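Alpha-rhamnosidase (Dictyoglomus thermophilum, PDB 6I60) probably catalyses the hydrolysis of terminal non-reducing alpha-L-rhamnose residues from alpha-L-rhamnosides. Local coordinates at residues Val112-Val117 with Ser130-Phe135; Glu395-Asp400 with Phe436-Ile441; Ala835-Gly840 with Val871-Gln876. One frame throughout, in Å; residues are numbered along the deposited sequence.

Contact 1: residues Val112-Val117 with Ser130-Phe135; sequences VYFWKV and SVVNTF
Ser130 meets Val117 at one end of an antiparallel ladder in the N-terminal immunoglobulin-like domain, where strand 112-120 runs beside strand 133-137. The Ser130 backbone N donates to Val117 O. Its hydroxyl turns back to accept from the Val117 N-H, OG lying 3.1 Å from N, and so does the work of a main-chain carbonyl where the second segment is not yet a regular strand. Val132 then divides its methyls between two neighbours: CG1 rests 3.7 Å from Phe114 CB, while CG2 touches the aliphatic start of Lys116, whose ammonium continues to Ile80 O. At Asn133 the true strand pairing begins, and its N-H and carbonyl bond reciprocally with Trp115. The two side chains lie alongside each other and point the same way, the Asn133 amide turned 67° from the indole plane. Thr134 forms a non-hydrogen-bonded pair with Phe114 on the other face of the sheet, its OG1 beside the ring at 3.4 Å from Phe114 CD2. A water accepts from Trp115 NE1 at 2.7 Å and passes a weak bond on to Thr134 O. Phe135 closes the ladder in a hydrogen-bonded pair with Tyr113. Its chi1 of 62° swings the ring over the partner strand, so that Tyr113 CB lies above one face, 3.8 Å from the Phe135 ring centroid. The two rings are nearly parallel, with planes 16° apart, but are slid past each other and barely overlap. With an alanine here, Tyr113 CB would probably lose its aromatic cover and a gap would open beside Trp115, the cluster's third ring, and beside neighbouring Phe53. Against the indole, Phe135 presents its edge in an offset edge-to-face pair, CD1 standing 3.8 Å from Trp115 CD1.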
loop_
_atom_site.group_PDB
_atom_site.type_symbol
_atom_site.label_atom_id
_atom_site.label_comp_id
_atom_site.label_asym_id
_atom_site.label_seq_id
_atom_site.Cartn_x
_atom_site.Cartn_y
_atom_site.Cartn_z
ATOM N N VAL A 112 -13.013 -11.306 23.678
ATOM C CA VAL A 112 -13.359 -11.814 22.355
ATOM C C VAL A 112 -14.856 -11.635 22.154
ATOM O O VAL A 112 -15.656 -12.008 23.023
ATOM C CB VAL A 112 -12.947 -13.291 22.198
ATOM C CG1 VAL A 112 -13.778 -13.979 21.119
ATOM C CG2 VAL A 112 -11.467 -13.395 21.877
ATOM N N TYR A 113 -15.239 -11.059 21.018
ATOM C CA TYR A 113 -16.636 -10.833 20.691
ATOM C C TYR A 113 -17.030 -11.644 19.463
ATOM O O TYR A 113 -16.183 -12.094 18.687
ATOM C CB TYR A 113 -16.917 -9.345 20.448
ATOM C CG TYR A 113 -16.581 -8.462 21.627
ATOM C CD1 TYR A 113 -15.297 -7.958 21.801
ATOM C CD2 TYR A 113 -17.546 -8.134 22.568
ATOM C CE1 TYR A 113 -14.986 -7.152 22.881
ATOM C CE2 TYR A 113 -17.245 -7.328 23.650
ATOM C CZ TYR A 113 -15.964 -6.840 23.803
ATOM O OH TYR A 113 -15.667 -6.037 24.880
ATOM N N PHE A 114 -18.338 -11.824 19.301
ATOM C CA PHE A 114 -18.911 -12.566 18.188
ATOM C C PHE A 114 -19.965 -11.701 17.514
ATOM O O PHE A 114 -20.613 -10.875 18.164
ATOM C CB PHE A 114 -19.534 -13.892 18.655
ATOM C CG PHE A 114 -18.638 -14.703 19.553
ATOM C CD1 PHE A 114 -18.547 -14.423 20.908
ATOM C CD2 PHE A 114 -17.889 -15.753 19.043
ATOM C CE1 PHE A 114 -17.722 -15.163 21.731
ATOM C CE2 PHE A 114 -17.065 -16.500 19.864
ATOM C CZ PHE A 114 -16.982 -16.205 21.209
ATOM N N TRP A 115 -20.138 -11.890 16.207
ATOM C CA TRP A 115 -21.121 -11.088 15.492
ATOM C C TRP A 115 -21.598 -11.811 14.241
ATOM O O TRP A 115 -20.803 -12.427 13.527
ATOM C CB TRP A 115 -20.561 -9.704 15.130
ATOM C CG TRP A 115 -19.498 -9.695 14.066
ATOM C CD1 TRP A 115 -18.247 -10.238 14.148
ATOM C CD2 TRP A 115 -19.586 -9.088 12.769
ATOM N NE1 TRP A 115 -17.556 -10.013 12.979
ATOM C CE2 TRP A 115 -18.357 -9.310 12.118
ATOM C CE3 TRP A 115 -20.590 -8.383 12.094
ATOM C CZ2 TRP A 115 -18.104 -8.853 10.825
ATOM C CZ3 TRP A 115 -20.336 -7.929 10.812
ATOM C CH2 TRP A 115 -19.103 -8.166 10.191
ATOM N N LYS A 116 -22.904 -11.736 14.000
ATOM C CA LYS A 116 -23.542 -12.175 12.768
ATOM C C LYS A 116 -24.306 -11.001 12.168
ATOM O O LYS A 116 -24.412 -9.930 12.772
ATOM C CB LYS A 116 -24.483 -13.360 13.017
ATOM C CG LYS A 116 -24.205 -14.124 14.300
ATOM C CD LYS A 116 -25.423 -14.916 14.751
ATOM C CE LYS A 116 -26.482 -14.006 15.353
ATOM N NZ LYS A 116 -27.673 -14.771 15.818
ATOM N N VAL A 117 -24.851 -11.201 10.970
ATOM C CA VAL A 117 -25.589 -10.131 10.305
ATOM C C VAL A 117 -26.593 -10.747 9.340
ATOM O O VAL A 117 -26.328 -11.778 8.715
ATOM C CB VAL A 117 -24.628 -9.144 9.595
ATOM C CG1 VAL A 117 -23.943 -9.800 8.414
ATOM C CG2 VAL A 117 -25.369 -7.890 9.156
ATOM N N SER A 130 -25.783 -14.757 9.216
ATOM C CA SER A 130 -24.480 -15.159 8.719
ATOM C C SER A 130 -23.797 -16.093 9.714
ATOM O O SER A 130 -24.235 -16.266 10.855
ATOM C CB SER A 130 -23.604 -13.934 8.467
ATOM O OG SER A 130 -23.122 -13.409 9.691
ATOM N N VAL A 131 -22.703 -16.707 9.265
ATOM C CA VAL A 131 -21.902 -17.537 10.153
ATOM C C VAL A 131 -21.236 -16.652 11.196
ATOM O O VAL A 131 -20.744 -15.558 10.887
ATOM C CB VAL A 131 -20.872 -18.346 9.345
ATOM C CG1 VAL A 131 -19.718 -18.792 10.228
ATOM C CG2 VAL A 131 -21.542 -19.547 8.692
ATOM N N VAL A 132 -21.239 -17.113 12.448
ATOM C CA VAL A 132 -20.705 -16.322 13.551
ATOM C C VAL A 132 -19.237 -16.012 13.294
ATOM O O VAL A 132 -18.408 -16.920 13.157
ATOM C CB VAL A 132 -20.897 -17.058 14.882
ATOM C CG1 VAL A 132 -20.140 -16.351 15.996
ATOM C CG2 VAL A 132 -22.377 -17.165 15.213
ATOM N N ASN A 133 -18.912 -14.725 13.218
ATOM C CA ASN A 133 -17.539 -14.270 13.090
ATOM C C ASN A 133 -17.024 -13.818 14.455
ATOM O O ASN A 133 -17.715 -13.910 15.472
ATOM C CB ASN A 133 -17.438 -13.154 12.049
ATOM C CG ASN A 133 -17.101 -13.679 10.666
ATOM O OD1 ASN A 133 -17.889 -14.402 10.054
ATOM N ND2 ASN A 133 -15.920 -13.323 10.169
ATOM N N THR A 134 -15.792 -13.319 14.478
ATOM C CA THR A 134 -15.121 -13.044 15.739
ATOM C C THR A 134 -14.133 -11.902 15.555
ATOM O O THR A 134 -13.440 -11.834 14.537
ATOM C CB THR A 134 -14.400 -14.300 16.252
ATOM O OG1 THR A 134 -15.354 -15.193 16.840
ATOM C CG2 THR A 134 -13.334 -13.951 17.282
ATOM N N PHE A 135 -14.086 -11.001 16.534
ATOM C CA PHE A 135 -13.014 -10.019 16.621
ATOM C C PHE A 135 -12.580 -9.906 18.074
ATOM O O PHE A 135 -13.423 -9.816 18.971
ATOM C CB PHE A 135 -13.442 -8.651 16.065
ATOM C CG PHE A 135 -14.578 -8.007 16.810
ATOM C CD1 PHE A 135 -15.892 -8.338 16.522
ATOM C CD2 PHE A 135 -14.332 -7.044 17.778
ATOM C CE1 PHE A 135 -16.937 -7.738 17.197
ATOM C CE2 PHE A 135 -15.373 -6.440 18.457
ATOM C CZ PHE A 135 -16.676 -6.787 18.166
HETATM O O HOH W 1 -14.826 -10.228 12.888
#

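Contact 2: residues Glu395-Asp400 with Phe436-Ile441; sequences ELTYED and FRYVEI
The Tyr438 ring lies against the backbone of Glu395 at a classic beta bulge, in which Arg437 and Tyr438 both face the single residue Ala394, at the end of strand 388-394. Just beyond that strand's end the first segment carries its peptide past the tyrosine. Glu395 O sits at the ring's edge, close to its plane and 3.2 Å from Tyr438 CE1, where it meets ring C-H groups. No hydrogen bond joins the two segments. Leu396 O comes to the same CD1-CE1 edge obliquely, from the side of Thr397, and is 3.9 Å from Tyr438 CD1. With CG anti to its own carbonyl carbon (chi1 -45°), the ring reaches toward Thr397, whose CB lies over one face and whose CG2 is 4.3 Å from Tyr438 OH. Arg437 CG borders the opposite face, toward the rim. In this concanavalin-like domain, strands 388-394 and 438-442 pair antiparallel, and the bulge lies where the chain turns a corner at Arg437. The Arg437 side chain is extended; its NE forms a salt bridge with Asp367, and Tyr438 OH lies above one face of the guanidinium, toward the rim. The Glu395 carboxylate is bonded to Asn371, Thr407 and the backbone N of His818, while its CG lies 4.4 Å from Phe436 CA. The Phe436 ring meets His393 edge-to-face.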
loop_
_atom_site.group_PDB
_atom_site.type_symbol
_atom_site.label_atom_id
_atom_site.label_comp_id
_atom_site.label_asym_id
_atom_site.label_seq_id
_atom_site.Cartn_x
_atom_site.Cartn_y
_atom_site.Cartn_z
ATOM N N GLU A 395 20.899 -3.875 -8.392
ATOM C CA GLU A 395 19.816 -3.765 -9.361
ATOM C C GLU A 395 20.284 -4.003 -10.792
ATOM O O GLU A 395 19.542 -4.578 -11.597
ATOM C CB GLU A 395 19.164 -2.382 -9.266
ATOM C CG GLU A 395 18.103 -2.252 -8.188
ATOM C CD GLU A 395 17.278 -0.983 -8.338
ATOM O OE1 GLU A 395 17.847 0.052 -8.745
ATOM O OE2 GLU A 395 16.061 -1.020 -8.053
ATOM N N LEU A 396 21.496 -3.573 -11.127
ATOM C CA LEU A 396 22.004 -3.604 -12.491
ATOM C C LEU A 396 23.312 -4.387 -12.556
ATOM O O LEU A 396 23.857 -4.825 -11.541
ATOM C CB LEU A 396 22.195 -2.181 -13.024
ATOM C CG LEU A 396 20.980 -1.272 -12.841
ATOM C CD1 LEU A 396 21.320 0.173 -13.168
ATOM C CD2 LEU A 396 19.818 -1.769 -13.691
ATOM N N THR A 397 23.816 -4.553 -13.775
ATOM C CA THR A 397 25.049 -5.282 -14.023
ATOM C C THR A 397 25.944 -4.477 -14.955
ATOM O O THR A 397 25.507 -3.524 -15.605
ATOM C CB THR A 397 24.773 -6.665 -14.634
ATOM O OG1 THR A 397 26.004 -7.385 -14.764
ATOM C CG2 THR A 397 24.132 -6.520 -16.009
ATOM N N TYR A 398 27.211 -4.871 -15.006
ATOM C CA TYR A 398 28.180 -4.296 -15.926
ATOM C C TYR A 398 28.392 -5.232 -17.112
ATOM O O TYR A 398 27.988 -6.397 -17.100
ATOM C CB TYR A 398 29.509 -4.023 -15.214
ATOM C CG TYR A 398 29.496 -2.778 -14.354
ATOM C CD1 TYR A 398 28.899 -1.606 -14.803
ATOM C CD2 TYR A 398 30.079 -2.774 -13.092
ATOM C CE1 TYR A 398 28.885 -0.466 -14.020
ATOM C CE2 TYR A 398 30.068 -1.638 -12.301
ATOM C CZ TYR A 398 29.471 -0.487 -12.771
ATOM O OH TYR A 398 29.457 0.645 -11.989
ATOM N N GLU A 399 29.040 -4.701 -18.150
ATOM C CA GLU A 399 29.260 -5.488 -19.360
ATOM C C GLU A 399 30.165 -6.684 -19.086
ATOM O O GLU A 399 29.970 -7.763 -19.658
ATOM C CB GLU A 399 29.851 -4.604 -20.458
ATOM C CG GLU A 399 30.029 -5.307 -21.794
ATOM C CD GLU A 399 30.219 -4.337 -22.944
ATOM O OE1 GLU A 399 29.943 -4.725 -24.099
ATOM O OE2 GLU A 399 30.646 -3.189 -22.693
ATOM N N ASP A 400 31.155 -6.516 -18.206
ATOM C CA ASP A 400 32.075 -7.596 -17.870
ATOM C C ASP A 400 31.446 -8.662 -16.981
ATOM O O ASP A 400 32.127 -9.638 -16.644
ATOM C CB ASP A 400 33.324 -7.032 -17.188
ATOM C CG ASP A 400 33.000 -5.952 -16.173
ATOM O OD1 ASP A 400 32.068 -6.149 -15.365
ATOM O OD2 ASP A 400 33.679 -4.903 -16.183
ATOM N N PHE A 436 16.730 -5.654 -5.323
ATOM C CA PHE A 436 17.775 -6.164 -6.197
ATOM C C PHE A 436 17.182 -7.116 -7.221
ATOM O O PHE A 436 16.053 -7.594 -7.083
ATOM C CB PHE A 436 18.866 -6.876 -5.390
ATOM C CG PHE A 436 18.363 -8.053 -4.599
ATOM C CD1 PHE A 436 17.725 -7.867 -3.382
ATOM C CD2 PHE A 436 18.523 -9.343 -5.075
ATOM C CE1 PHE A 436 17.258 -8.947 -2.655
ATOM C CE2 PHE A 436 18.057 -10.426 -4.352
ATOM C CZ PHE A 436 17.425 -10.226 -3.139
ATOM N N ARG A 437 17.970 -7.375 -8.259
ATOM C CA ARG A 437 17.730 -8.461 -9.196
ATOM C C ARG A 437 18.853 -9.480 -9.210
ATOM O O ARG A 437 18.598 -10.659 -9.467
ATOM C CB ARG A 437 17.536 -7.910 -10.619
ATOM C CG ARG A 437 17.154 -8.956 -11.655
ATOM C CD ARG A 437 17.283 -8.406 -13.066
ATOM N NE ARG A 437 17.245 -9.462 -14.073
ATOM C CZ ARG A 437 16.877 -9.278 -15.337
ATOM N NH1 ARG A 437 16.512 -8.074 -15.757
ATOM N NH2 ARG A 437 16.872 -10.300 -16.185
ATOM N N TYR A 438 20.080 -9.059 -8.916
ATOM C CA TYR A 438 21.253 -9.914 -8.933
ATOM C C TYR A 438 21.849 -10.003 -7.535
ATOM O O TYR A 438 21.620 -9.143 -6.679
ATOM C CB TYR A 438 22.307 -9.393 -9.925
ATOM C CG TYR A 438 21.737 -8.968 -11.262
ATOM C CD1 TYR A 438 21.265 -7.675 -11.460
ATOM C CD2 TYR A 438 21.669 -9.859 -12.327
ATOM C CE1 TYR A 438 20.742 -7.283 -12.678
ATOM C CE2 TYR A 438 21.148 -9.474 -13.550
ATOM C CZ TYR A 438 20.685 -8.183 -13.720
ATOM O OH TYR A 438 20.165 -7.788 -14.932
ATOM N N VAL A 439 22.627 -11.060 -7.315
ATOM C CA VAL A 439 23.237 -11.337 -6.021
ATOM C C VAL A 439 24.660 -11.818 -6.260
ATOM O O VAL A 439 24.888 -12.703 -7.092
ATOM C CB VAL A 439 22.434 -12.386 -5.226
ATOM C CG1 VAL A 439 23.332 -13.136 -4.254
ATOM C CG2 VAL A 439 21.282 -11.724 -4.487
ATOM N N GLU A 440 25.616 -11.235 -5.542
ATOM C CA GLU A 440 27.011 -11.649 -5.597
ATOM C C GLU A 440 27.399 -12.279 -4.267
ATOM O O GLU A 440 27.129 -11.708 -3.206
ATOM C CB GLU A 440 27.926 -10.463 -5.909
ATOM C CG GLU A 440 29.394 -10.736 -5.638
ATOM C CD GLU A 440 30.225 -9.473 -5.600
ATOM O OE1 GLU A 440 30.315 -8.791 -6.643
ATOM O OE2 GLU A 440 30.788 -9.161 -4.529
ATOM N N ILE A 441 28.026 -13.450 -4.324
ATOM C CA ILE A 441 28.458 -14.176 -3.134
ATOM C C ILE A 441 29.950 -14.448 -3.252
ATOM O O ILE A 441 30.398 -15.075 -4.220
ATOM C CB ILE A 441 27.679 -15.486 -2.944
ATOM C CG1 ILE A 441 26.178 -15.206 -2.887
ATOM C CG2 ILE A 441 28.142 -16.206 -1.682
ATOM C CD1 ILE A 441 25.358 -16.189 -3.674
#

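Contact 3: residues Ala835-Gly840 with Val871-Gln876; sequences AGVRVG and VEINWQ
Ile873 is the bump that fits the hollow formed where residues Ala835, Gly836 and Val837 leave a helix and enter a strand. Its CG1 branch, anti to the backbone N (chi1 -179°), brings CD1 to the main chain of the bend, 3.4 Å from Gly836 O and 3.8 Å from Ala835 O. The other branch, CG2, packs against Val837 CG1 at 3.8 Å and, more loosely, against Ala835 CB at 4.2 Å. Val837 and Ile873 slide past each other in opposite directions, Ile873 CG2 reaching to beside Val837 CB. Val837 meets both neighbours: CG1 packs on Ile873, CG2 on Val871 CG1 at 3.8 Å, so that one valine fills the notch between two successive inward residues of the facing strand. This is face-to-face packing of two sheets in the C-terminal beta domain, strand 837-841 belonging to one and strand 869-877 to the other; Ile847 and Phe849 of strand 846-849 extend the same apolar layer along Val871 and Ile873. Gly836 probably helps to shape the hollow: it is the first residue past the end of helix 826-835, with a positive phi of 108°. A beta carbon at that position would point at Ile873 CD1 and would also press on the preceding carbonyl. Farther along, Trp875 fills the next place with a flat group: its ring presents an edge to Ala835 O, which lies near the ring plane and 3.5 Å from Trp875 CD1, and the indole N-H bonds to Ile834 O. Glu872 and Asn874 point away from the bend, and there Asn874 ND2 donates to Glu872 OE2 at 3.1 Å.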
loop_
_atom_site.group_PDB
_atom_site.type_symbol
_atom_site.label_atom_id
_atom_site.label_comp_id
_atom_site.label_asym_id
_atom_site.label_seq_id
_atom_site.Cartn_x
_atom_site.Cartn_y
_atom_site.Cartn_z
ATOM N N ALA A 835 -9.468 -1.507 -20.426
ATOM C CA ALA A 835 -10.478 -2.478 -20.020
ATOM C C ALA A 835 -11.853 -1.824 -19.957
ATOM O O ALA A 835 -12.793 -2.252 -20.638
ATOM C CB ALA A 835 -10.101 -3.092 -18.674
ATOM N N GLY A 836 -11.987 -0.779 -19.142
ATOM C CA GLY A 836 -13.173 0.052 -19.167
ATOM C C GLY A 836 -14.111 -0.093 -17.985
ATOM O O GLY A 836 -15.331 -0.039 -18.160
ATOM N N VAL A 837 -13.571 -0.268 -16.783
ATOM C CA VAL A 837 -14.377 -0.349 -15.570
ATOM C C VAL A 837 -13.925 0.758 -14.624
ATOM O O VAL A 837 -12.766 0.783 -14.191
ATOM C CB VAL A 837 -14.288 -1.734 -14.905
ATOM C CG1 VAL A 837 -12.841 -2.202 -14.790
ATOM C CG2 VAL A 837 -14.970 -1.712 -13.545
ATOM N N ARG A 838 -14.832 1.685 -14.324
ATOM C CA ARG A 838 -14.544 2.811 -13.449
ATOM C C ARG A 838 -15.667 2.968 -12.435
ATOM O O ARG A 838 -16.768 2.442 -12.607
ATOM C CB ARG A 838 -14.377 4.123 -14.232
ATOM C CG ARG A 838 -14.068 3.947 -15.706
ATOM C CD ARG A 838 -13.724 5.273 -16.358
ATOM N NE ARG A 838 -14.770 6.270 -16.157
ATOM C CZ ARG A 838 -15.573 6.716 -17.117
ATOM N NH1 ARG A 838 -15.455 6.252 -18.355
ATOM N NH2 ARG A 838 -16.497 7.627 -16.843
ATOM N N VAL A 839 -15.375 3.712 -11.375
ATOM C CA VAL A 839 -16.350 3.944 -10.317
ATOM C C VAL A 839 -17.316 5.036 -10.761
ATOM O O VAL A 839 -16.899 6.133 -11.149
ATOM C CB VAL A 839 -15.647 4.310 -8.999
ATOM C CG1 VAL A 839 -14.592 5.384 -9.229
ATOM C CG2 VAL A 839 -16.657 4.765 -7.967
ATOM N N GLY A 840 -18.611 4.728 -10.723
ATOM C CA GLY A 840 -19.630 5.695 -11.078
ATOM C C GLY A 840 -20.154 6.432 -9.866
ATOM O O GLY A 840 -20.423 7.636 -9.922
ATOM N N VAL A 871 -16.339 -7.599 -9.612
ATOM C CA VAL A 871 -16.662 -6.735 -10.741
ATOM C C VAL A 871 -15.793 -7.161 -11.916
ATOM O O VAL A 871 -14.568 -7.268 -11.779
ATOM C CB VAL A 871 -16.439 -5.248 -10.405
ATOM C CG1 VAL A 871 -16.770 -4.375 -11.607
ATOM C CG2 VAL A 871 -17.272 -4.841 -9.198
ATOM N N GLU A 872 -16.420 -7.403 -13.066
ATOM C CA GLU A 872 -15.710 -7.940 -14.219
ATOM C C GLU A 872 -16.168 -7.245 -15.493
ATOM O O GLU A 872 -17.337 -6.878 -15.635
ATOM C CB GLU A 872 -15.926 -9.456 -14.347
ATOM C CG GLU A 872 -14.938 -10.152 -15.267
ATOM C CD GLU A 872 -15.055 -11.661 -15.208
ATOM O OE1 GLU A 872 -14.461 -12.269 -14.293
ATOM O OE2 GLU A 872 -15.742 -12.239 -16.078
ATOM N N ILE A 873 -15.227 -7.068 -16.420
ATOM C CA ILE A 873 -15.514 -6.548 -17.753
ATOM C C ILE A 873 -14.680 -7.330 -18.761
ATOM O O ILE A 873 -13.495 -7.588 -18.531
ATOM C CB ILE A 873 -15.230 -5.035 -17.861
ATOM C CG1 ILE A 873 -15.578 -4.525 -19.262
ATOM C CG2 ILE A 873 -13.780 -4.719 -17.511
ATOM C CD1 ILE A 873 -16.207 -3.149 -19.274
ATOM N N ASN A 874 -15.310 -7.733 -19.861
ATOM C CA ASN A 874 -14.640 -8.431 -20.950
ATOM C C ASN A 874 -15.183 -7.897 -22.263
ATOM O O ASN A 874 -16.389 -7.675 -22.390
ATOM C CB ASN A 874 -14.865 -9.950 -20.893
ATOM C CG ASN A 874 -14.586 -10.539 -19.526
ATOM O OD1 ASN A 874 -13.511 -11.081 -19.283
ATOM N ND2 ASN A 874 -15.564 -10.453 -18.631
ATOM N N TRP A 875 -14.299 -7.693 -23.237
ATOM C CA TRP A 875 -14.745 -7.270 -24.557
ATOM C C TRP A 875 -13.818 -7.832 -25.622
ATOM O O TRP A 875 -12.607 -7.946 -25.411
ATOM C CB TRP A 875 -14.828 -5.739 -24.669
ATOM C CG TRP A 875 -13.530 -5.007 -24.490
ATOM C CD1 TRP A 875 -13.068 -4.426 -23.346
ATOM C CD2 TRP A 875 -12.539 -4.752 -25.496
ATOM N NE1 TRP A 875 -11.850 -3.835 -23.572
ATOM C CE2 TRP A 875 -11.502 -4.021 -24.883
ATOM C CE3 TRP A 875 -12.426 -5.077 -26.852
ATOM C CZ2 TRP A 875 -10.366 -3.609 -25.580
ATOM C CZ3 TRP A 875 -11.298 -4.670 -27.541
ATOM C CH2 TRP A 875 -10.283 -3.942 -26.904
ATOM N N GLN A 876 -14.405 -8.191 -26.765
ATOM C CA GLN A 876 -13.680 -8.673 -27.931
ATOM C C GLN A 876 -14.105 -7.857 -29.141
ATOM O O GLN A 876 -15.283 -7.514 -29.283
ATOM C CB GLN A 876 -13.951 -10.158 -28.192
ATOM C CG GLN A 876 -12.999 -11.108 -27.494
ATOM C CD GLN A 876 -13.492 -12.542 -27.527
ATOM O OE1 GLN A 876 -13.689 -13.169 -26.482
ATOM N NE2 GLN A 876 -13.698 -13.070 -28.729
#

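Overall arrangement
The three contacts sample three separate beta domains, each contact internal to its own: strand pairing in contact 1, a ring against backbone in contact 2, sheet-to-sheet packing in contact 3. Contacts 1 and 2 lie on opposite sides of the chain's centre, their centres about 51 Å apart; contact 3 is centred about 34 Å from contact 1 and 40 Å from contact 2. Contact 2 adjoins the six-hairpin glycosidase domain through the bond of Glu395 to His818; contact 3 begins at the last residue of helix 826-835, near where the glycosidase and C-terminal families meet. The ethoxyethoxyethanol site at Tyr656, Glu659 and Leu660 involves none of their residues, whereas Tyr438 lies about 5 Å from a triethylene glycol, probably a crystallisation additive.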